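Local coordinates for protein-tyrosine-phosphatase PTP1 (Arabidopsis thaliana, PDB 6KRW) that removes phosphate from phosphotyrosine in proteins, acting on and probably inhibiting the MAP kinase MPK6 and tempering plant defence responses, at residues 104-109 with 233-238; 132-137 with 196-201; 218-223 with 245-250. All coordinates share one frame; numbering follows the deposited sequence.

Interaction 1 (104-109 with 233-238); sequences SQFIAT and IIVHCS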
ATOM      1  N   SER A 104      -6.986   3.730  -8.527  1.00 22.99           N
ATOM      2  CA  SER A 104      -7.187   3.013  -7.253  1.00 21.44           C
ATOM      3  C   SER A 104      -7.001   3.964  -6.069  1.00 19.46           C
ATOM      4  O   SER A 104      -6.121   4.857  -6.112  1.00 21.56           O
ATOM      5  CB  SER A 104      -6.232   1.871  -7.088  1.00 22.86           C
ATOM      6  OG  SER A 104      -6.255   0.999  -8.233  1.00 24.47           O
ATOM      7  N   GLN A 105      -7.749   3.679  -5.019  1.00 19.98           N
ATOM      8  CA  GLN A 105      -7.463   4.232  -3.693  1.00 18.47           C
ATOM      9  C   GLN A 105      -6.853   3.112  -2.856  1.00 18.73           C
ATOM     10  O   GLN A 105      -7.113   1.895  -3.149  1.00 21.78           O
ATOM     11  CB  GLN A 105      -8.719   4.841  -3.080  1.00 22.33           C
ATOM     12  CG  GLN A 105      -9.791   3.866  -2.691  1.00 28.67           C
ATOM     13  CD  GLN A 105     -11.075   4.537  -2.266  1.00 33.09           C
ATOM     14  OE1 GLN A 105     -11.077   5.697  -1.791  1.00 30.54           O
ATOM     15  NE2 GLN A 105     -12.174   3.799  -2.396  1.00 34.21           N
ATOM     16  N   PHE A 106      -6.059   3.490  -1.890  1.00 17.30           N
ATOM     17  CA  PHE A 106      -5.372   2.534  -1.004  1.00 17.34           C
ATOM     18  C   PHE A 106      -5.754   2.751   0.439  1.00 16.90           C
ATOM     19  O   PHE A 106      -6.065   3.871   0.871  1.00 18.60           O
ATOM     20  CB  PHE A 106      -3.856   2.623  -1.123  1.00 17.47           C
ATOM     21  CG  PHE A 106      -3.352   2.738  -2.528  1.00 17.04           C
ATOM     22  CD1 PHE A 106      -3.161   3.967  -3.126  1.00 19.81           C
ATOM     23  CD2 PHE A 106      -3.034   1.600  -3.263  1.00 19.92           C
ATOM     24  CE1 PHE A 106      -2.698   4.088  -4.419  1.00 20.15           C
ATOM     25  CE2 PHE A 106      -2.542   1.713  -4.553  1.00 21.05           C
ATOM     26  CZ  PHE A 106      -2.371   2.949  -5.141  1.00 19.88           C
ATOM     27  N   ILE A 107      -5.669   1.703   1.217  1.00 16.10           N
ATOM     28  CA  ILE A 107      -5.543   1.755   2.679  1.00 15.93           C
ATOM     29  C   ILE A 107      -4.122   1.399   3.054  1.00 17.11           C
ATOM     30  O   ILE A 107      -3.724   0.220   2.861  1.00 18.60           O
ATOM     31  CB  ILE A 107      -6.595   0.926   3.403  1.00 17.19           C
ATOM     32  CG1 ILE A 107      -7.990   1.505   3.169  1.00 18.31           C
ATOM     33  CG2 ILE A 107      -6.278   0.838   4.876  1.00 18.35           C
ATOM     34  CD1 ILE A 107      -9.097   0.625   3.699  1.00 21.78           C
ATOM     35  N   ALA A 108      -3.351   2.369   3.499  1.00 16.39           N
ATOM     36  CA  ALA A 108      -1.978   2.145   3.985  1.00 16.54           C
ATOM     37  C   ALA A 108      -2.067   1.817   5.451  1.00 17.83           C
ATOM     38  O   ALA A 108      -2.645   2.609   6.216  1.00 17.65           O
ATOM     39  CB  ALA A 108      -1.101   3.332   3.715  1.00 16.28           C
ATOM     40  N   THR A 109      -1.565   0.647   5.855  1.00 18.21           N
ATOM     41  CA  THR A 109      -1.746   0.209   7.245  1.00 19.13           C
ATOM     42  C   THR A 109      -0.482  -0.506   7.732  1.00 18.62           C
ATOM     43  O   THR A 109       0.364  -0.859   6.908  1.00 20.50           O
ATOM     44  CB  THR A 109      -3.024  -0.631   7.354  1.00 19.53           C
ATOM     45  OG1 THR A 109      -3.287  -0.915   8.717  1.00 21.27           O
ATOM     46  CG2 THR A 109      -2.925  -1.931   6.585  1.00 19.71           C
ATOM     47  N   ILE A 233      -7.438  -0.827  -2.179  0.50 21.56           N
ATOM     48  CA  ILE A 233      -6.337  -1.827  -2.115  0.50 20.69           C
ATOM     49  C   ILE A 233      -5.595  -1.629  -0.805  0.50 18.75           C
ATOM     50  O   ILE A 233      -5.063  -0.542  -0.573  0.50 19.54           O
ATOM     51  CB  ILE A 233      -5.388  -1.683  -3.311  0.50 19.74           C
ATOM     52  CG1 ILE A 233      -6.113  -2.011  -4.611  0.50 20.72           C
ATOM     53  CG2 ILE A 233      -4.127  -2.502  -3.107  0.50 20.35           C
ATOM     54  CD1 ILE A 233      -5.331  -1.661  -5.830  0.50 22.14           C
ATOM     55  N   ILE A 234      -5.583  -2.646   0.036  1.00 20.03           N
ATOM     56  CA  ILE A 234      -4.757  -2.614   1.252  1.00 18.89           C
ATOM     57  C   ILE A 234      -3.305  -2.765   0.862  1.00 20.14           C
ATOM     58  O   ILE A 234      -2.985  -3.686   0.125  1.00 21.73           O
ATOM     59  CB  ILE A 234      -5.228  -3.638   2.285  1.00 20.41           C
ATOM     60  CG1 ILE A 234      -6.590  -3.241   2.849  1.00 26.63           C
ATOM     61  CG2 ILE A 234      -4.205  -3.780   3.380  1.00 23.66           C
ATOM     62  CD1 ILE A 234      -7.255  -4.340   3.661  1.00 27.09           C
ATOM     63  N   VAL A 235      -2.449  -1.909   1.363  1.00 18.69           N
ATOM     64  CA  VAL A 235      -0.984  -2.028   1.197  1.00 17.54           C
ATOM     65  C   VAL A 235      -0.355  -1.933   2.557  1.00 17.83           C
ATOM     66  O   VAL A 235      -0.676  -0.983   3.307  1.00 19.09           O
ATOM     67  CB  VAL A 235      -0.370  -1.033   0.212  1.00 17.83           C
ATOM     68  CG1 VAL A 235       1.096  -1.325  -0.012  1.00 19.58           C
ATOM     69  CG2 VAL A 235      -1.122  -0.961  -1.097  1.00 20.22           C
ATOM     70  N   HIS A 236       0.472  -2.910   2.926  1.00 19.54           N
ATOM     71  CA  HIS A 236       1.111  -2.841   4.249  1.00 20.68           C
ATOM     72  C   HIS A 236       2.515  -3.423   4.183  1.00 19.97           C
ATOM     73  O   HIS A 236       2.786  -4.307   3.343  1.00 23.46           O
ATOM     74  CB  HIS A 236       0.269  -3.510   5.325  1.00 20.90           C
ATOM     75  CG  HIS A 236       0.368  -5.007   5.392  1.00 21.48           C
ATOM     76  ND1 HIS A 236       1.338  -5.600   6.152  1.00 24.04           N
ATOM     77  CD2 HIS A 236      -0.443  -5.961   4.929  1.00 22.56           C
ATOM     78  CE1 HIS A 236       1.183  -6.939   6.072  1.00 26.42           C
ATOM     79  NE2 HIS A 236       0.093  -7.193   5.301  1.00 25.51           N
ATOM     80  N   CYS A 237       3.366  -2.964   5.064  1.00 19.35           N
ATOM     81  CA  CYS A 237       4.685  -3.581   5.313  1.00 23.36           C
ATOM     82  C   CYS A 237       4.743  -3.763   6.823  1.00 24.06           C
ATOM     83  O   CYS A 237       3.856  -4.422   7.362  1.00 25.65           O
ATOM     84  CB  CYS A 237       5.818  -2.745   4.708  1.00 22.40           C
ATOM     85  SG  CYS A 237       5.742  -0.967   5.060  0.98 23.07           S
ATOM     86  N   SER A 238       5.740  -3.214   7.476  1.00 24.02           N
ATOM     87  CA  SER A 238       5.757  -3.285   8.943  1.00 26.20           C
ATOM     88  C   SER A 238       5.091  -2.023   9.521  1.00 24.95           C
ATOM     89  O   SER A 238       4.116  -2.172  10.242  1.00 24.14           O
ATOM     90  CB  SER A 238       7.132  -3.493   9.459  1.00 27.62           C
ATOM     91  OG  SER A 238       7.058  -3.810  10.825  1.00 31.84           O
TER
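Ile-233 is held through its backbone by two residues of 104-109: its N donates to Gln-105 O at 2.9 Å, while its O accepts from Ile-107 N, which sits 43° above the carbonyl plane. The parallel ladder continues through a nearly straight bond (172°) from Val-235 N to Ile-107 O and ends with a longer one, 3.2 Å, from Thr-109 N to Val-235 O.

Packing is tight on the face bearing Phe-106, Ile-233 and Val-235. Phe-106 CG stands anti to the carbonyl carbon, beside the backbone N (chi1 -43°). Phe-106 CD2 lies 3.9 Å from Val-235 CG2 and, in the conformer described, 4.0 Å from Ile-233 CB. The bulky, beta-branched neighbours suit a buried strand roofed by helix 242-259, where Cys-248 also meets the phenyl ring.

The side chain of Gln-105 sets off away from 233-238, and the residue is partly exposed. At the other end only the backbone pairing loosens: the buried Thr-109 O has no polar partner in the model, yet Thr-109 CG2 still packs on His-236 CB at 3.8 Å. The His-236 ring leads away: ND1 donates to Cys-237 O at 3.0 Å, on an in-plane lone pair, and NE2 bonds Tyr-150 OH. His-236 and the nucleophile Cys-237 begin the HCX5R signature, the phosphate-binding loop rising from a central parallel strand, as in classical tyrosine phosphatases.

Interaction 2 (132-137 with 196-201); sequences IVMLTR and VLHIQY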
ATOM      1  N   ILE A 132      -5.022  -7.388  -0.852  1.00 26.30           N
ATOM      2  CA  ILE A 132      -3.993  -7.060   0.148  1.00 23.01           C
ATOM      3  C   ILE A 132      -2.621  -7.231  -0.482  1.00 22.88           C
ATOM      4  O   ILE A 132      -2.315  -8.323  -0.966  1.00 27.16           O
ATOM      5  CB  ILE A 132      -4.126  -7.901   1.410  1.00 25.26           C
ATOM      6  CG1 ILE A 132      -5.484  -7.724   2.075  1.00 29.41           C
ATOM      7  CG2 ILE A 132      -2.992  -7.609   2.351  1.00 25.31           C
ATOM      8  CD1 ILE A 132      -5.810  -8.796   3.111  1.00 28.54           C
ATOM      9  N   VAL A 133      -1.827  -6.188  -0.462  1.00 24.44           N
ATOM     10  CA  VAL A 133      -0.413  -6.160  -0.871  1.00 23.37           C
ATOM     11  C   VAL A 133       0.420  -6.132   0.386  1.00 24.37           C
ATOM     12  O   VAL A 133       0.382  -5.131   1.142  1.00 23.58           O
ATOM     13  CB  VAL A 133      -0.078  -5.026  -1.837  1.00 21.88           C
ATOM     14  CG1 VAL A 133       1.379  -5.026  -2.211  1.00 26.96           C
ATOM     15  CG2 VAL A 133      -0.988  -5.034  -3.044  1.00 24.84           C
ATOM     16  N   MET A 134       1.183  -7.198   0.584  1.00 25.83           N
ATOM     17  CA  MET A 134       2.042  -7.345   1.767  1.00 23.85           C
ATOM     18  C   MET A 134       3.501  -7.282   1.331  1.00 25.43           C
ATOM     19  O   MET A 134       3.926  -8.181   0.570  1.00 26.83           O
ATOM     20  CB  MET A 134       1.756  -8.692   2.422  1.00 25.04           C
ATOM     21  CG  MET A 134       2.597  -8.951   3.622  1.00 27.43           C
ATOM     22  SD  MET A 134       2.070 -10.435   4.441  0.82 27.56           S
ATOM     23  CE  MET A 134       3.214 -10.393   5.807  1.00 30.06           C
ATOM     24  N   LEU A 135       4.290  -6.328   1.820  1.00 23.20           N
ATOM     25  CA  LEU A 135       5.657  -6.035   1.323  1.00 22.53           C
ATOM     26  C   LEU A 135       6.689  -6.316   2.405  1.00 27.83           C
ATOM     27  O   LEU A 135       7.727  -5.694   2.406  1.00 29.97           O
ATOM     28  CB  LEU A 135       5.707  -4.569   0.875  1.00 23.65           C
ATOM     29  CG  LEU A 135       4.703  -4.214  -0.207  1.00 20.73           C
ATOM     30  CD1 LEU A 135       4.658  -2.680  -0.390  1.00 22.19           C
ATOM     31  CD2 LEU A 135       5.004  -4.910  -1.519  1.00 24.23           C
ATOM     32  N   THR A 136       6.425  -7.285   3.269  1.00 29.89           N
ATOM     33  CA  THR A 136       7.380  -7.601   4.352  1.00 29.94           C
ATOM     34  C   THR A 136       7.340  -9.116   4.610  1.00 52.04           C
ATOM     35  O   THR A 136       6.335  -9.703   4.314  1.00213.94           O
ATOM     36  CB  THR A 136       7.021  -6.857   5.645  1.00 29.65           C
ATOM     37  OG1 THR A 136       7.960  -7.055   6.706  1.00 30.42           O
ATOM     38  CG2 THR A 136       5.637  -7.186   6.148  1.00 28.72           C
ATOM     39  N   ARG A 137       8.414  -9.560   5.226  1.00 31.88           N
ATOM     40  CA  ARG A 137       8.436 -10.849   5.947  1.00 35.77           C
ATOM     41  C   ARG A 137       7.790 -10.655   7.311  1.00 42.74           C
ATOM     42  O   ARG A 137       7.735  -9.509   7.801  1.00 36.38           O
ATOM     43  CB  ARG A 137       9.874 -11.362   6.120  1.00 33.53           C
ATOM     44  CG  ARG A 137      10.597 -11.620   4.811  1.00 32.88           C
ATOM     45  CD  ARG A 137      12.001 -12.147   5.111  1.00 39.97           C
ATOM     46  NE  ARG A 137      12.741 -12.419   3.903  1.00 36.52           N
ATOM     47  CZ  ARG A 137      13.936 -13.044   3.904  1.00 44.81           C
ATOM     48  NH1 ARG A 137      14.555 -13.280   5.050  1.00 37.99           N
ATOM     49  NH2 ARG A 137      14.540 -13.345   2.765  1.00 38.53           N
ATOM     50  N   VAL A 196     -10.700 -12.367  -1.203  1.00 33.41           N
ATOM     51  CA  VAL A 196      -9.601 -11.378  -1.164  1.00 36.23           C
ATOM     52  C   VAL A 196      -8.353 -12.018  -1.747  1.00 40.04           C
ATOM     53  O   VAL A 196      -7.956 -13.087  -1.251  1.00 40.96           O
ATOM     54  CB  VAL A 196      -9.355 -10.919   0.279  1.00 38.11           C
ATOM     55  CG1 VAL A 196      -8.198  -9.936   0.323  1.00 37.05           C
ATOM     56  CG2 VAL A 196     -10.623 -10.337   0.894  1.00 36.59           C
ATOM     57  N   LEU A 197      -7.752 -11.370  -2.738  1.00 35.11           N
ATOM     58  CA  LEU A 197      -6.418 -11.814  -3.228  1.00 33.73           C
ATOM     59  C   LEU A 197      -5.325 -11.154  -2.388  1.00 32.18           C
ATOM     60  O   LEU A 197      -5.253  -9.900  -2.319  1.00 31.28           O
ATOM     61  CB  LEU A 197      -6.225 -11.487  -4.708  1.00 35.49           C
ATOM     62  CG  LEU A 197      -4.890 -11.967  -5.292  1.00 39.06           C
ATOM     63  CD1 LEU A 197      -4.779 -13.486  -5.261  1.00 43.30           C
ATOM     64  CD2 LEU A 197      -4.717 -11.430  -6.705  1.00 41.34           C
ATOM     65  N   HIS A 198      -4.542 -11.983  -1.726  1.00 31.37           N
ATOM     66  CA  HIS A 198      -3.388 -11.599  -0.891  1.00 29.31           C
ATOM     67  C   HIS A 198      -2.117 -11.815  -1.688  1.00 30.01           C
ATOM     68  O   HIS A 198      -1.864 -12.953  -2.148  1.00 34.82           O
ATOM     69  CB  HIS A 198      -3.429 -12.347   0.425  1.00 25.46           C
ATOM     70  CG  HIS A 198      -2.416 -11.957   1.438  1.00 26.43           C
ATOM     71  ND1 HIS A 198      -1.133 -12.459   1.466  1.00 31.69           N
ATOM     72  CD2 HIS A 198      -2.529 -11.129   2.507  1.00 28.84           C
ATOM     73  CE1 HIS A 198      -0.488 -11.999   2.517  1.00 30.35           C
ATOM     74  NE2 HIS A 198      -1.330 -11.132   3.164  1.00 28.85           N
ATOM     75  N   ILE A 199      -1.333 -10.764  -1.838  1.00 35.98           N
ATOM     76  CA  ILE A 199      -0.052 -10.796  -2.587  1.00 32.90           C
ATOM     77  C   ILE A 199       1.064 -10.470  -1.611  1.00 39.28           C
ATOM     78  O   ILE A 199       1.096  -9.348  -1.102  1.00 30.62           O
ATOM     79  CB  ILE A 199      -0.078  -9.847  -3.798  1.00 32.64           C
ATOM     80  CG1 ILE A 199      -1.284 -10.089  -4.701  1.00 33.25           C
ATOM     81  CG2 ILE A 199       1.218  -9.934  -4.570  1.00 31.79           C
ATOM     82  CD1 ILE A 199      -1.429  -9.065  -5.817  1.00 35.51           C
ATOM     83  N   GLN A 200       1.962 -11.417  -1.378  1.00 32.25           N
ATOM     84  CA  GLN A 200       3.109 -11.200  -0.480  1.00 29.36           C
ATOM     85  C   GLN A 200       4.421 -11.181  -1.266  1.00 33.75           C
ATOM     86  O   GLN A 200       4.648 -12.119  -2.054  1.00 34.22           O
ATOM     87  CB  GLN A 200       3.164 -12.244   0.628  1.00 32.31           C
ATOM     88  CG  GLN A 200       4.334 -11.977   1.564  1.00 37.10           C
ATOM     89  CD  GLN A 200       4.543 -12.995   2.653  1.00 39.97           C
ATOM     90  OE1 GLN A 200       3.990 -14.095   2.624  1.00 43.40           O
ATOM     91  NE2 GLN A 200       5.395 -12.637   3.596  1.00 35.76           N
ATOM     92  N   TYR A 201       5.268 -10.200  -0.983  1.00 29.30           N
ATOM     93  CA  TYR A 201       6.617 -10.012  -1.560  1.00 28.63           C
ATOM     94  C   TYR A 201       7.670 -10.021  -0.431  1.00 40.48           C
ATOM     95  O   TYR A 201       7.825  -9.029   0.249  1.00 35.70           O
ATOM     96  CB  TYR A 201       6.667  -8.734  -2.386  1.00 31.40           C
ATOM     97  CG  TYR A 201       7.993  -8.487  -3.042  1.00 30.24           C
ATOM     98  CD1 TYR A 201       8.749  -9.536  -3.559  1.00 33.38           C
ATOM     99  CD2 TYR A 201       8.487  -7.211  -3.181  1.00 31.85           C
ATOM    100  CE1 TYR A 201       9.976  -9.313  -4.169  1.00 34.57           C
ATOM    101  CE2 TYR A 201       9.700  -6.967  -3.797  1.00 33.61           C
ATOM    102  CZ  TYR A 201      10.443  -8.013  -4.304  1.00 34.53           C
ATOM    103  OH  TYR A 201      11.633  -7.731  -4.903  1.00 37.82           O
TER
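Ile-132 and Ile-199 bring their strands together through main-chain bonds: Ile-132 N donates to Leu-197 O, and Ile-132 O accepts from Ile-199 N at 2.8 Å. Ile-199 O then takes Met-134 N at 2.7 Å, the shortest of these main-chain bonds, and Met-134 O receives Tyr-201 N at 2.9 Å. Parallel strands thus satisfy the amides of Ile-132, Met-134, Ile-199 and Tyr-201 within the pair, whereas those of Val-133 and Leu-135 face the other neighbour, strand 233-236.

Where strand 131-134 has ended, a side chain takes over. Gln-200 runs out extended, CG anti to the backbone N (chi1 -178°), alongside Met-134, and its NE2 donates to Thr-136 O at 3.2 Å, on an in-plane lone pair; OE1 accepts from Arg-180 NH1. An amide suits this buried place because it can both give and take. Thr-136 OG1 in turn donates to Arg-137 O at 2.7 Å, and Arg-137 forms a salt bridge with Glu-203.

His-198 mixes polar and apolar roles. Met-134 SD lies at the edge of its ring, 3.6 Å from His-198 CE1, while Ile-132 CG2 comes within 3.6 Å of His-198 CD2. NE2, however, bonds Tyr-150 OH. At the N-terminal end of the segments, Ile-132 CD1 packs on Val-196 CG1 at 3.8 Å.

The chemistry implies a strand pair whose facing backbone groups are matched donor to acceptor, with a glutamine amide extending the bonding into the loop that passes close to the side chains of Arg-243 and Cys-237.

Interaction 3 (218-223 with 245-250); sequences EILKRL and GTYCAI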
ATOM      1  N   GLU A 218       5.472  -6.659 -11.290  1.00 29.63           N
ATOM      2  CA  GLU A 218       4.487  -7.739 -11.503  1.00 33.14           C
ATOM      3  C   GLU A 218       3.260  -7.525 -10.606  1.00 29.27           C
ATOM      4  O   GLU A 218       2.142  -7.817 -11.050  1.00 31.98           O
ATOM      5  CB  GLU A 218       5.145  -9.096 -11.275  1.00 35.94           C
ATOM      6  CG  GLU A 218       4.193 -10.222 -11.599  1.00 48.93           C
ATOM      7  CD  GLU A 218       4.783 -11.619 -11.521  1.00 64.51           C
ATOM      8  OE1 GLU A 218       5.953 -11.795 -11.875  1.00 40.24           O
ATOM      9  OE2 GLU A 218       4.097 -12.439 -10.966  1.00 47.43           O
ATOM     10  N   ILE A 219       3.451  -7.042  -9.381  1.00 29.15           N
ATOM     11  CA  ILE A 219       2.269  -6.743  -8.518  1.00 27.66           C
ATOM     12  C   ILE A 219       1.375  -5.744  -9.258  1.00 29.01           C
ATOM     13  O   ILE A 219       0.173  -5.982  -9.379  1.00 28.09           O
ATOM     14  CB  ILE A 219       2.705  -6.192  -7.157  1.00 26.72           C
ATOM     15  CG1 ILE A 219       3.605  -7.161  -6.391  1.00 29.39           C
ATOM     16  CG2 ILE A 219       1.483  -5.761  -6.339  1.00 25.69           C
ATOM     17  CD1 ILE A 219       4.197  -6.597  -5.125  1.00 26.38           C
ATOM     18  N   LEU A 220       1.960  -4.673  -9.787  1.00 28.38           N
ATOM     19  CA  LEU A 220       1.136  -3.664 -10.497  1.00 26.27           C
ATOM     20  C   LEU A 220       0.476  -4.287 -11.725  1.00 29.27           C
ATOM     21  O   LEU A 220      -0.720  -4.037 -11.974  1.00 27.45           O
ATOM     22  CB  LEU A 220       2.024  -2.475 -10.877  1.00 27.83           C
ATOM     23  CG  LEU A 220       1.369  -1.430 -11.776  1.00 28.01           C
ATOM     24  CD1 LEU A 220       0.111  -0.863 -11.111  1.00 29.78           C
ATOM     25  CD2 LEU A 220       2.352  -0.308 -12.094  1.00 28.95           C
ATOM     26  N   LYS A 221       1.214  -5.119 -12.463  1.00 29.15           N
ATOM     27  CA  LYS A 221       0.644  -5.741 -13.679  1.00 35.33           C
ATOM     28  C   LYS A 221      -0.557  -6.621 -13.312  1.00 38.26           C
ATOM     29  O   LYS A 221      -1.565  -6.596 -14.065  1.00 40.93           O
ATOM     30  CB  LYS A 221       1.716  -6.551 -14.387  1.00 35.68           C
ATOM     31  CG  LYS A 221       2.810  -5.715 -15.022  1.00 32.52           C
ATOM     32  CD  LYS A 221       3.905  -6.566 -15.643  1.00 42.60           C
ATOM     33  CE  LYS A 221       5.090  -5.743 -16.116  1.00 41.15           C
ATOM     34  NZ  LYS A 221       4.725  -4.821 -17.218  1.00 39.71           N
ATOM     35  N   ARG A 222      -0.481  -7.339 -12.194  1.00 31.77           N
ATOM     36  CA  ARG A 222      -1.620  -8.202 -11.776  1.00 39.54           C
ATOM     37  C   ARG A 222      -2.812  -7.348 -11.331  1.00 35.45           C
ATOM     38  O   ARG A 222      -3.947  -7.803 -11.419  1.00 40.50           O
ATOM     39  CB  ARG A 222      -1.174  -9.157 -10.672  1.00 37.43           C
ATOM     40  CG  ARG A 222      -0.203 -10.217 -11.171  1.00 41.94           C
ATOM     41  CD  ARG A 222       0.257 -11.143 -10.064  1.00 43.85           C
ATOM     42  NE  ARG A 222       1.129 -12.182 -10.623  1.00 55.32           N
ATOM     43  CZ  ARG A 222       0.716 -13.242 -11.286  1.00 66.78           C
ATOM     44  NH1 ARG A 222       1.604 -14.106 -11.765  1.00 66.38           N
ATOM     45  NH2 ARG A 222      -0.579 -13.427 -11.469  1.00 60.78           N
ATOM     46  N   LEU A 223      -2.554  -6.116 -10.896  1.00 35.00           N
ATOM     47  CA  LEU A 223      -3.644  -5.266 -10.350  1.00 31.74           C
ATOM     48  C   LEU A 223      -4.195  -4.309 -11.406  1.00 32.37           C
ATOM     49  O   LEU A 223      -5.222  -3.666 -11.107  1.00 33.81           O
ATOM     50  CB  LEU A 223      -3.130  -4.508  -9.127  1.00 33.65           C
ATOM     51  CG  LEU A 223      -2.685  -5.372  -7.942  1.00 31.67           C
ATOM     52  CD1 LEU A 223      -2.347  -4.487  -6.744  1.00 30.87           C
ATOM     53  CD2 LEU A 223      -3.735  -6.423  -7.563  1.00 35.68           C
ATOM     54  N   GLY A 245       4.578   3.182   1.048  1.00 16.18           N
ATOM     55  CA  GLY A 245       4.487   4.443   0.289  1.00 17.43           C
ATOM     56  C   GLY A 245       5.136   4.344  -1.070  1.00 16.36           C
ATOM     57  O   GLY A 245       4.635   4.904  -2.044  1.00 17.63           O
ATOM     58  N   THR A 246       6.268   3.631  -1.153  1.00 18.24           N
ATOM     59  CA  THR A 246       6.978   3.444  -2.430  1.00 17.67           C
ATOM     60  C   THR A 246       6.057   2.678  -3.389  1.00 16.50           C
ATOM     61  O   THR A 246       5.932   3.088  -4.521  1.00 17.82           O
ATOM     62  CB  THR A 246       8.317   2.747  -2.163  1.00 18.44           C
ATOM     63  OG1 THR A 246       9.088   3.474  -1.204  1.00 19.56           O
ATOM     64  CG2 THR A 246       9.130   2.549  -3.421  1.00 21.79           C
ATOM     65  N   TYR A 247       5.489   1.537  -2.960  1.00 19.01           N
ATOM     66  CA  TYR A 247       4.588   0.775  -3.856  1.00 19.86           C
ATOM     67  C   TYR A 247       3.427   1.678  -4.307  1.00 20.18           C
ATOM     68  O   TYR A 247       3.103   1.755  -5.493  1.00 19.23           O
ATOM     69  CB  TYR A 247       4.054  -0.521  -3.227  1.00 19.76           C
ATOM     70  CG  TYR A 247       3.126  -1.153  -4.216  1.00 20.81           C
ATOM     71  CD1 TYR A 247       3.638  -1.884  -5.292  1.00 24.86           C
ATOM     72  CD2 TYR A 247       1.768  -0.939  -4.159  1.00 21.95           C
ATOM     73  CE1 TYR A 247       2.794  -2.312  -6.291  1.00 28.66           C
ATOM     74  CE2 TYR A 247       0.915  -1.368  -5.154  1.00 26.03           C
ATOM     75  CZ  TYR A 247       1.443  -2.076  -6.213  1.00 34.00           C
ATOM     76  OH  TYR A 247       0.606  -2.390  -7.203  1.00 31.69           O
ATOM     77  N   CYS A 248       2.779   2.335  -3.354  1.00 18.35           N
ATOM     78  CA  CYS A 248       1.613   3.206  -3.695  1.00 16.48           C
ATOM     79  C   CYS A 248       2.043   4.268  -4.727  1.00 16.92           C
ATOM     80  O   CYS A 248       1.283   4.557  -5.633  1.00 17.89           O
ATOM     81  CB  CYS A 248       1.047   3.862  -2.446  1.00 18.47           C
ATOM     82  SG  CYS A 248       0.204   2.707  -1.344  0.96 19.52           S
ATOM     83  N   ALA A 249       3.231   4.853  -4.576  1.00 17.60           N
ATOM     84  CA  ALA A 249       3.692   5.907  -5.500  1.00 17.91           C
ATOM     85  C   ALA A 249       3.816   5.349  -6.913  1.00 17.87           C
ATOM     86  O   ALA A 249       3.455   6.014  -7.898  1.00 18.01           O
ATOM     87  CB  ALA A 249       4.961   6.545  -5.024  1.00 17.96           C
ATOM     88  N   ILE A 250       4.366   4.137  -7.043  1.00 18.07           N
ATOM     89  CA  ILE A 250       4.541   3.550  -8.402  1.00 19.48           C
ATOM     90  C   ILE A 250       3.166   3.273  -9.008  1.00 18.92           C
ATOM     91  O   ILE A 250       2.896   3.672 -10.165  1.00 19.90           O
ATOM     92  CB  ILE A 250       5.412   2.285  -8.303  1.00 20.39           C
ATOM     93  CG1 ILE A 250       6.814   2.607  -7.775  1.00 19.67           C
ATOM     94  CG2 ILE A 250       5.431   1.543  -9.649  1.00 22.98           C
ATOM     95  CD1 ILE A 250       7.577   1.383  -7.220  1.00 23.47           C
TER
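The short helical segments around Leu-220 and Tyr-247 run at 51° to each other, their axes a full 11.0 Å apart, so long side chains have to bridge the gap. Both helices lie on the same face of the phosphatase's central sheet. Helix 214-223 is the connection of a beta-alpha-beta crossover from strand 194-200 to strand 233-236, and helix 242-259 follows the phosphate-binding loop.

Tyr-247 does most of the bridging. Its CG stands anti to the backbone N (chi1 178°), and the long phenol reaches among Ile-219, Leu-220 and Leu-223. The hydroxyl oxygen Tyr-247 OH comes within 3.6 Å of Leu-220 CA and 3.7 Å of Leu-223 CD1. Ile-219 CG2 lies 3.7 Å from Tyr-247 CZ, and Leu-220 N sits at the ring edge. A tyrosine suits the place because its length spans the wide separation while OH, among aliphatic neighbours, is satisfied by a hydrogen bond with His-251 ND1, one turn along its own helix.

Away from this interface helix 214-223 is charged, with Lys-221 making salt bridges to Glu-298 and Asp-301 and Glu-218 pairing with Arg-222 one turn on. Back at the contact, Leu-220 CD2 meets Ile-250 CG2 at 4.3 Å, a light apolar touch beside the phenol.

Overall arrangement
All three contacts are buried, but they differ in kind. Interactions 1 and 2 pair strands of one sheet and are joined directly, since strand 131-134 lies next to strand 233-236 and shares backbone hydrogen bonds with it; both depend on main-chain bonding, which interaction 2 supplements with a side-chain amide. Interaction 3 has no hydrogen bond between its two segments and relies on apolar packing, while its charged groups lie away from the interface. It covers the sheet: Cys-248 meets Phe-106 and Val-235 of interaction 1, whereas Leu-223 touches Val-133 and Ile-199 of interaction 2. Interaction 1, nearest the chain's centre, holds the catalytic cysteine itself.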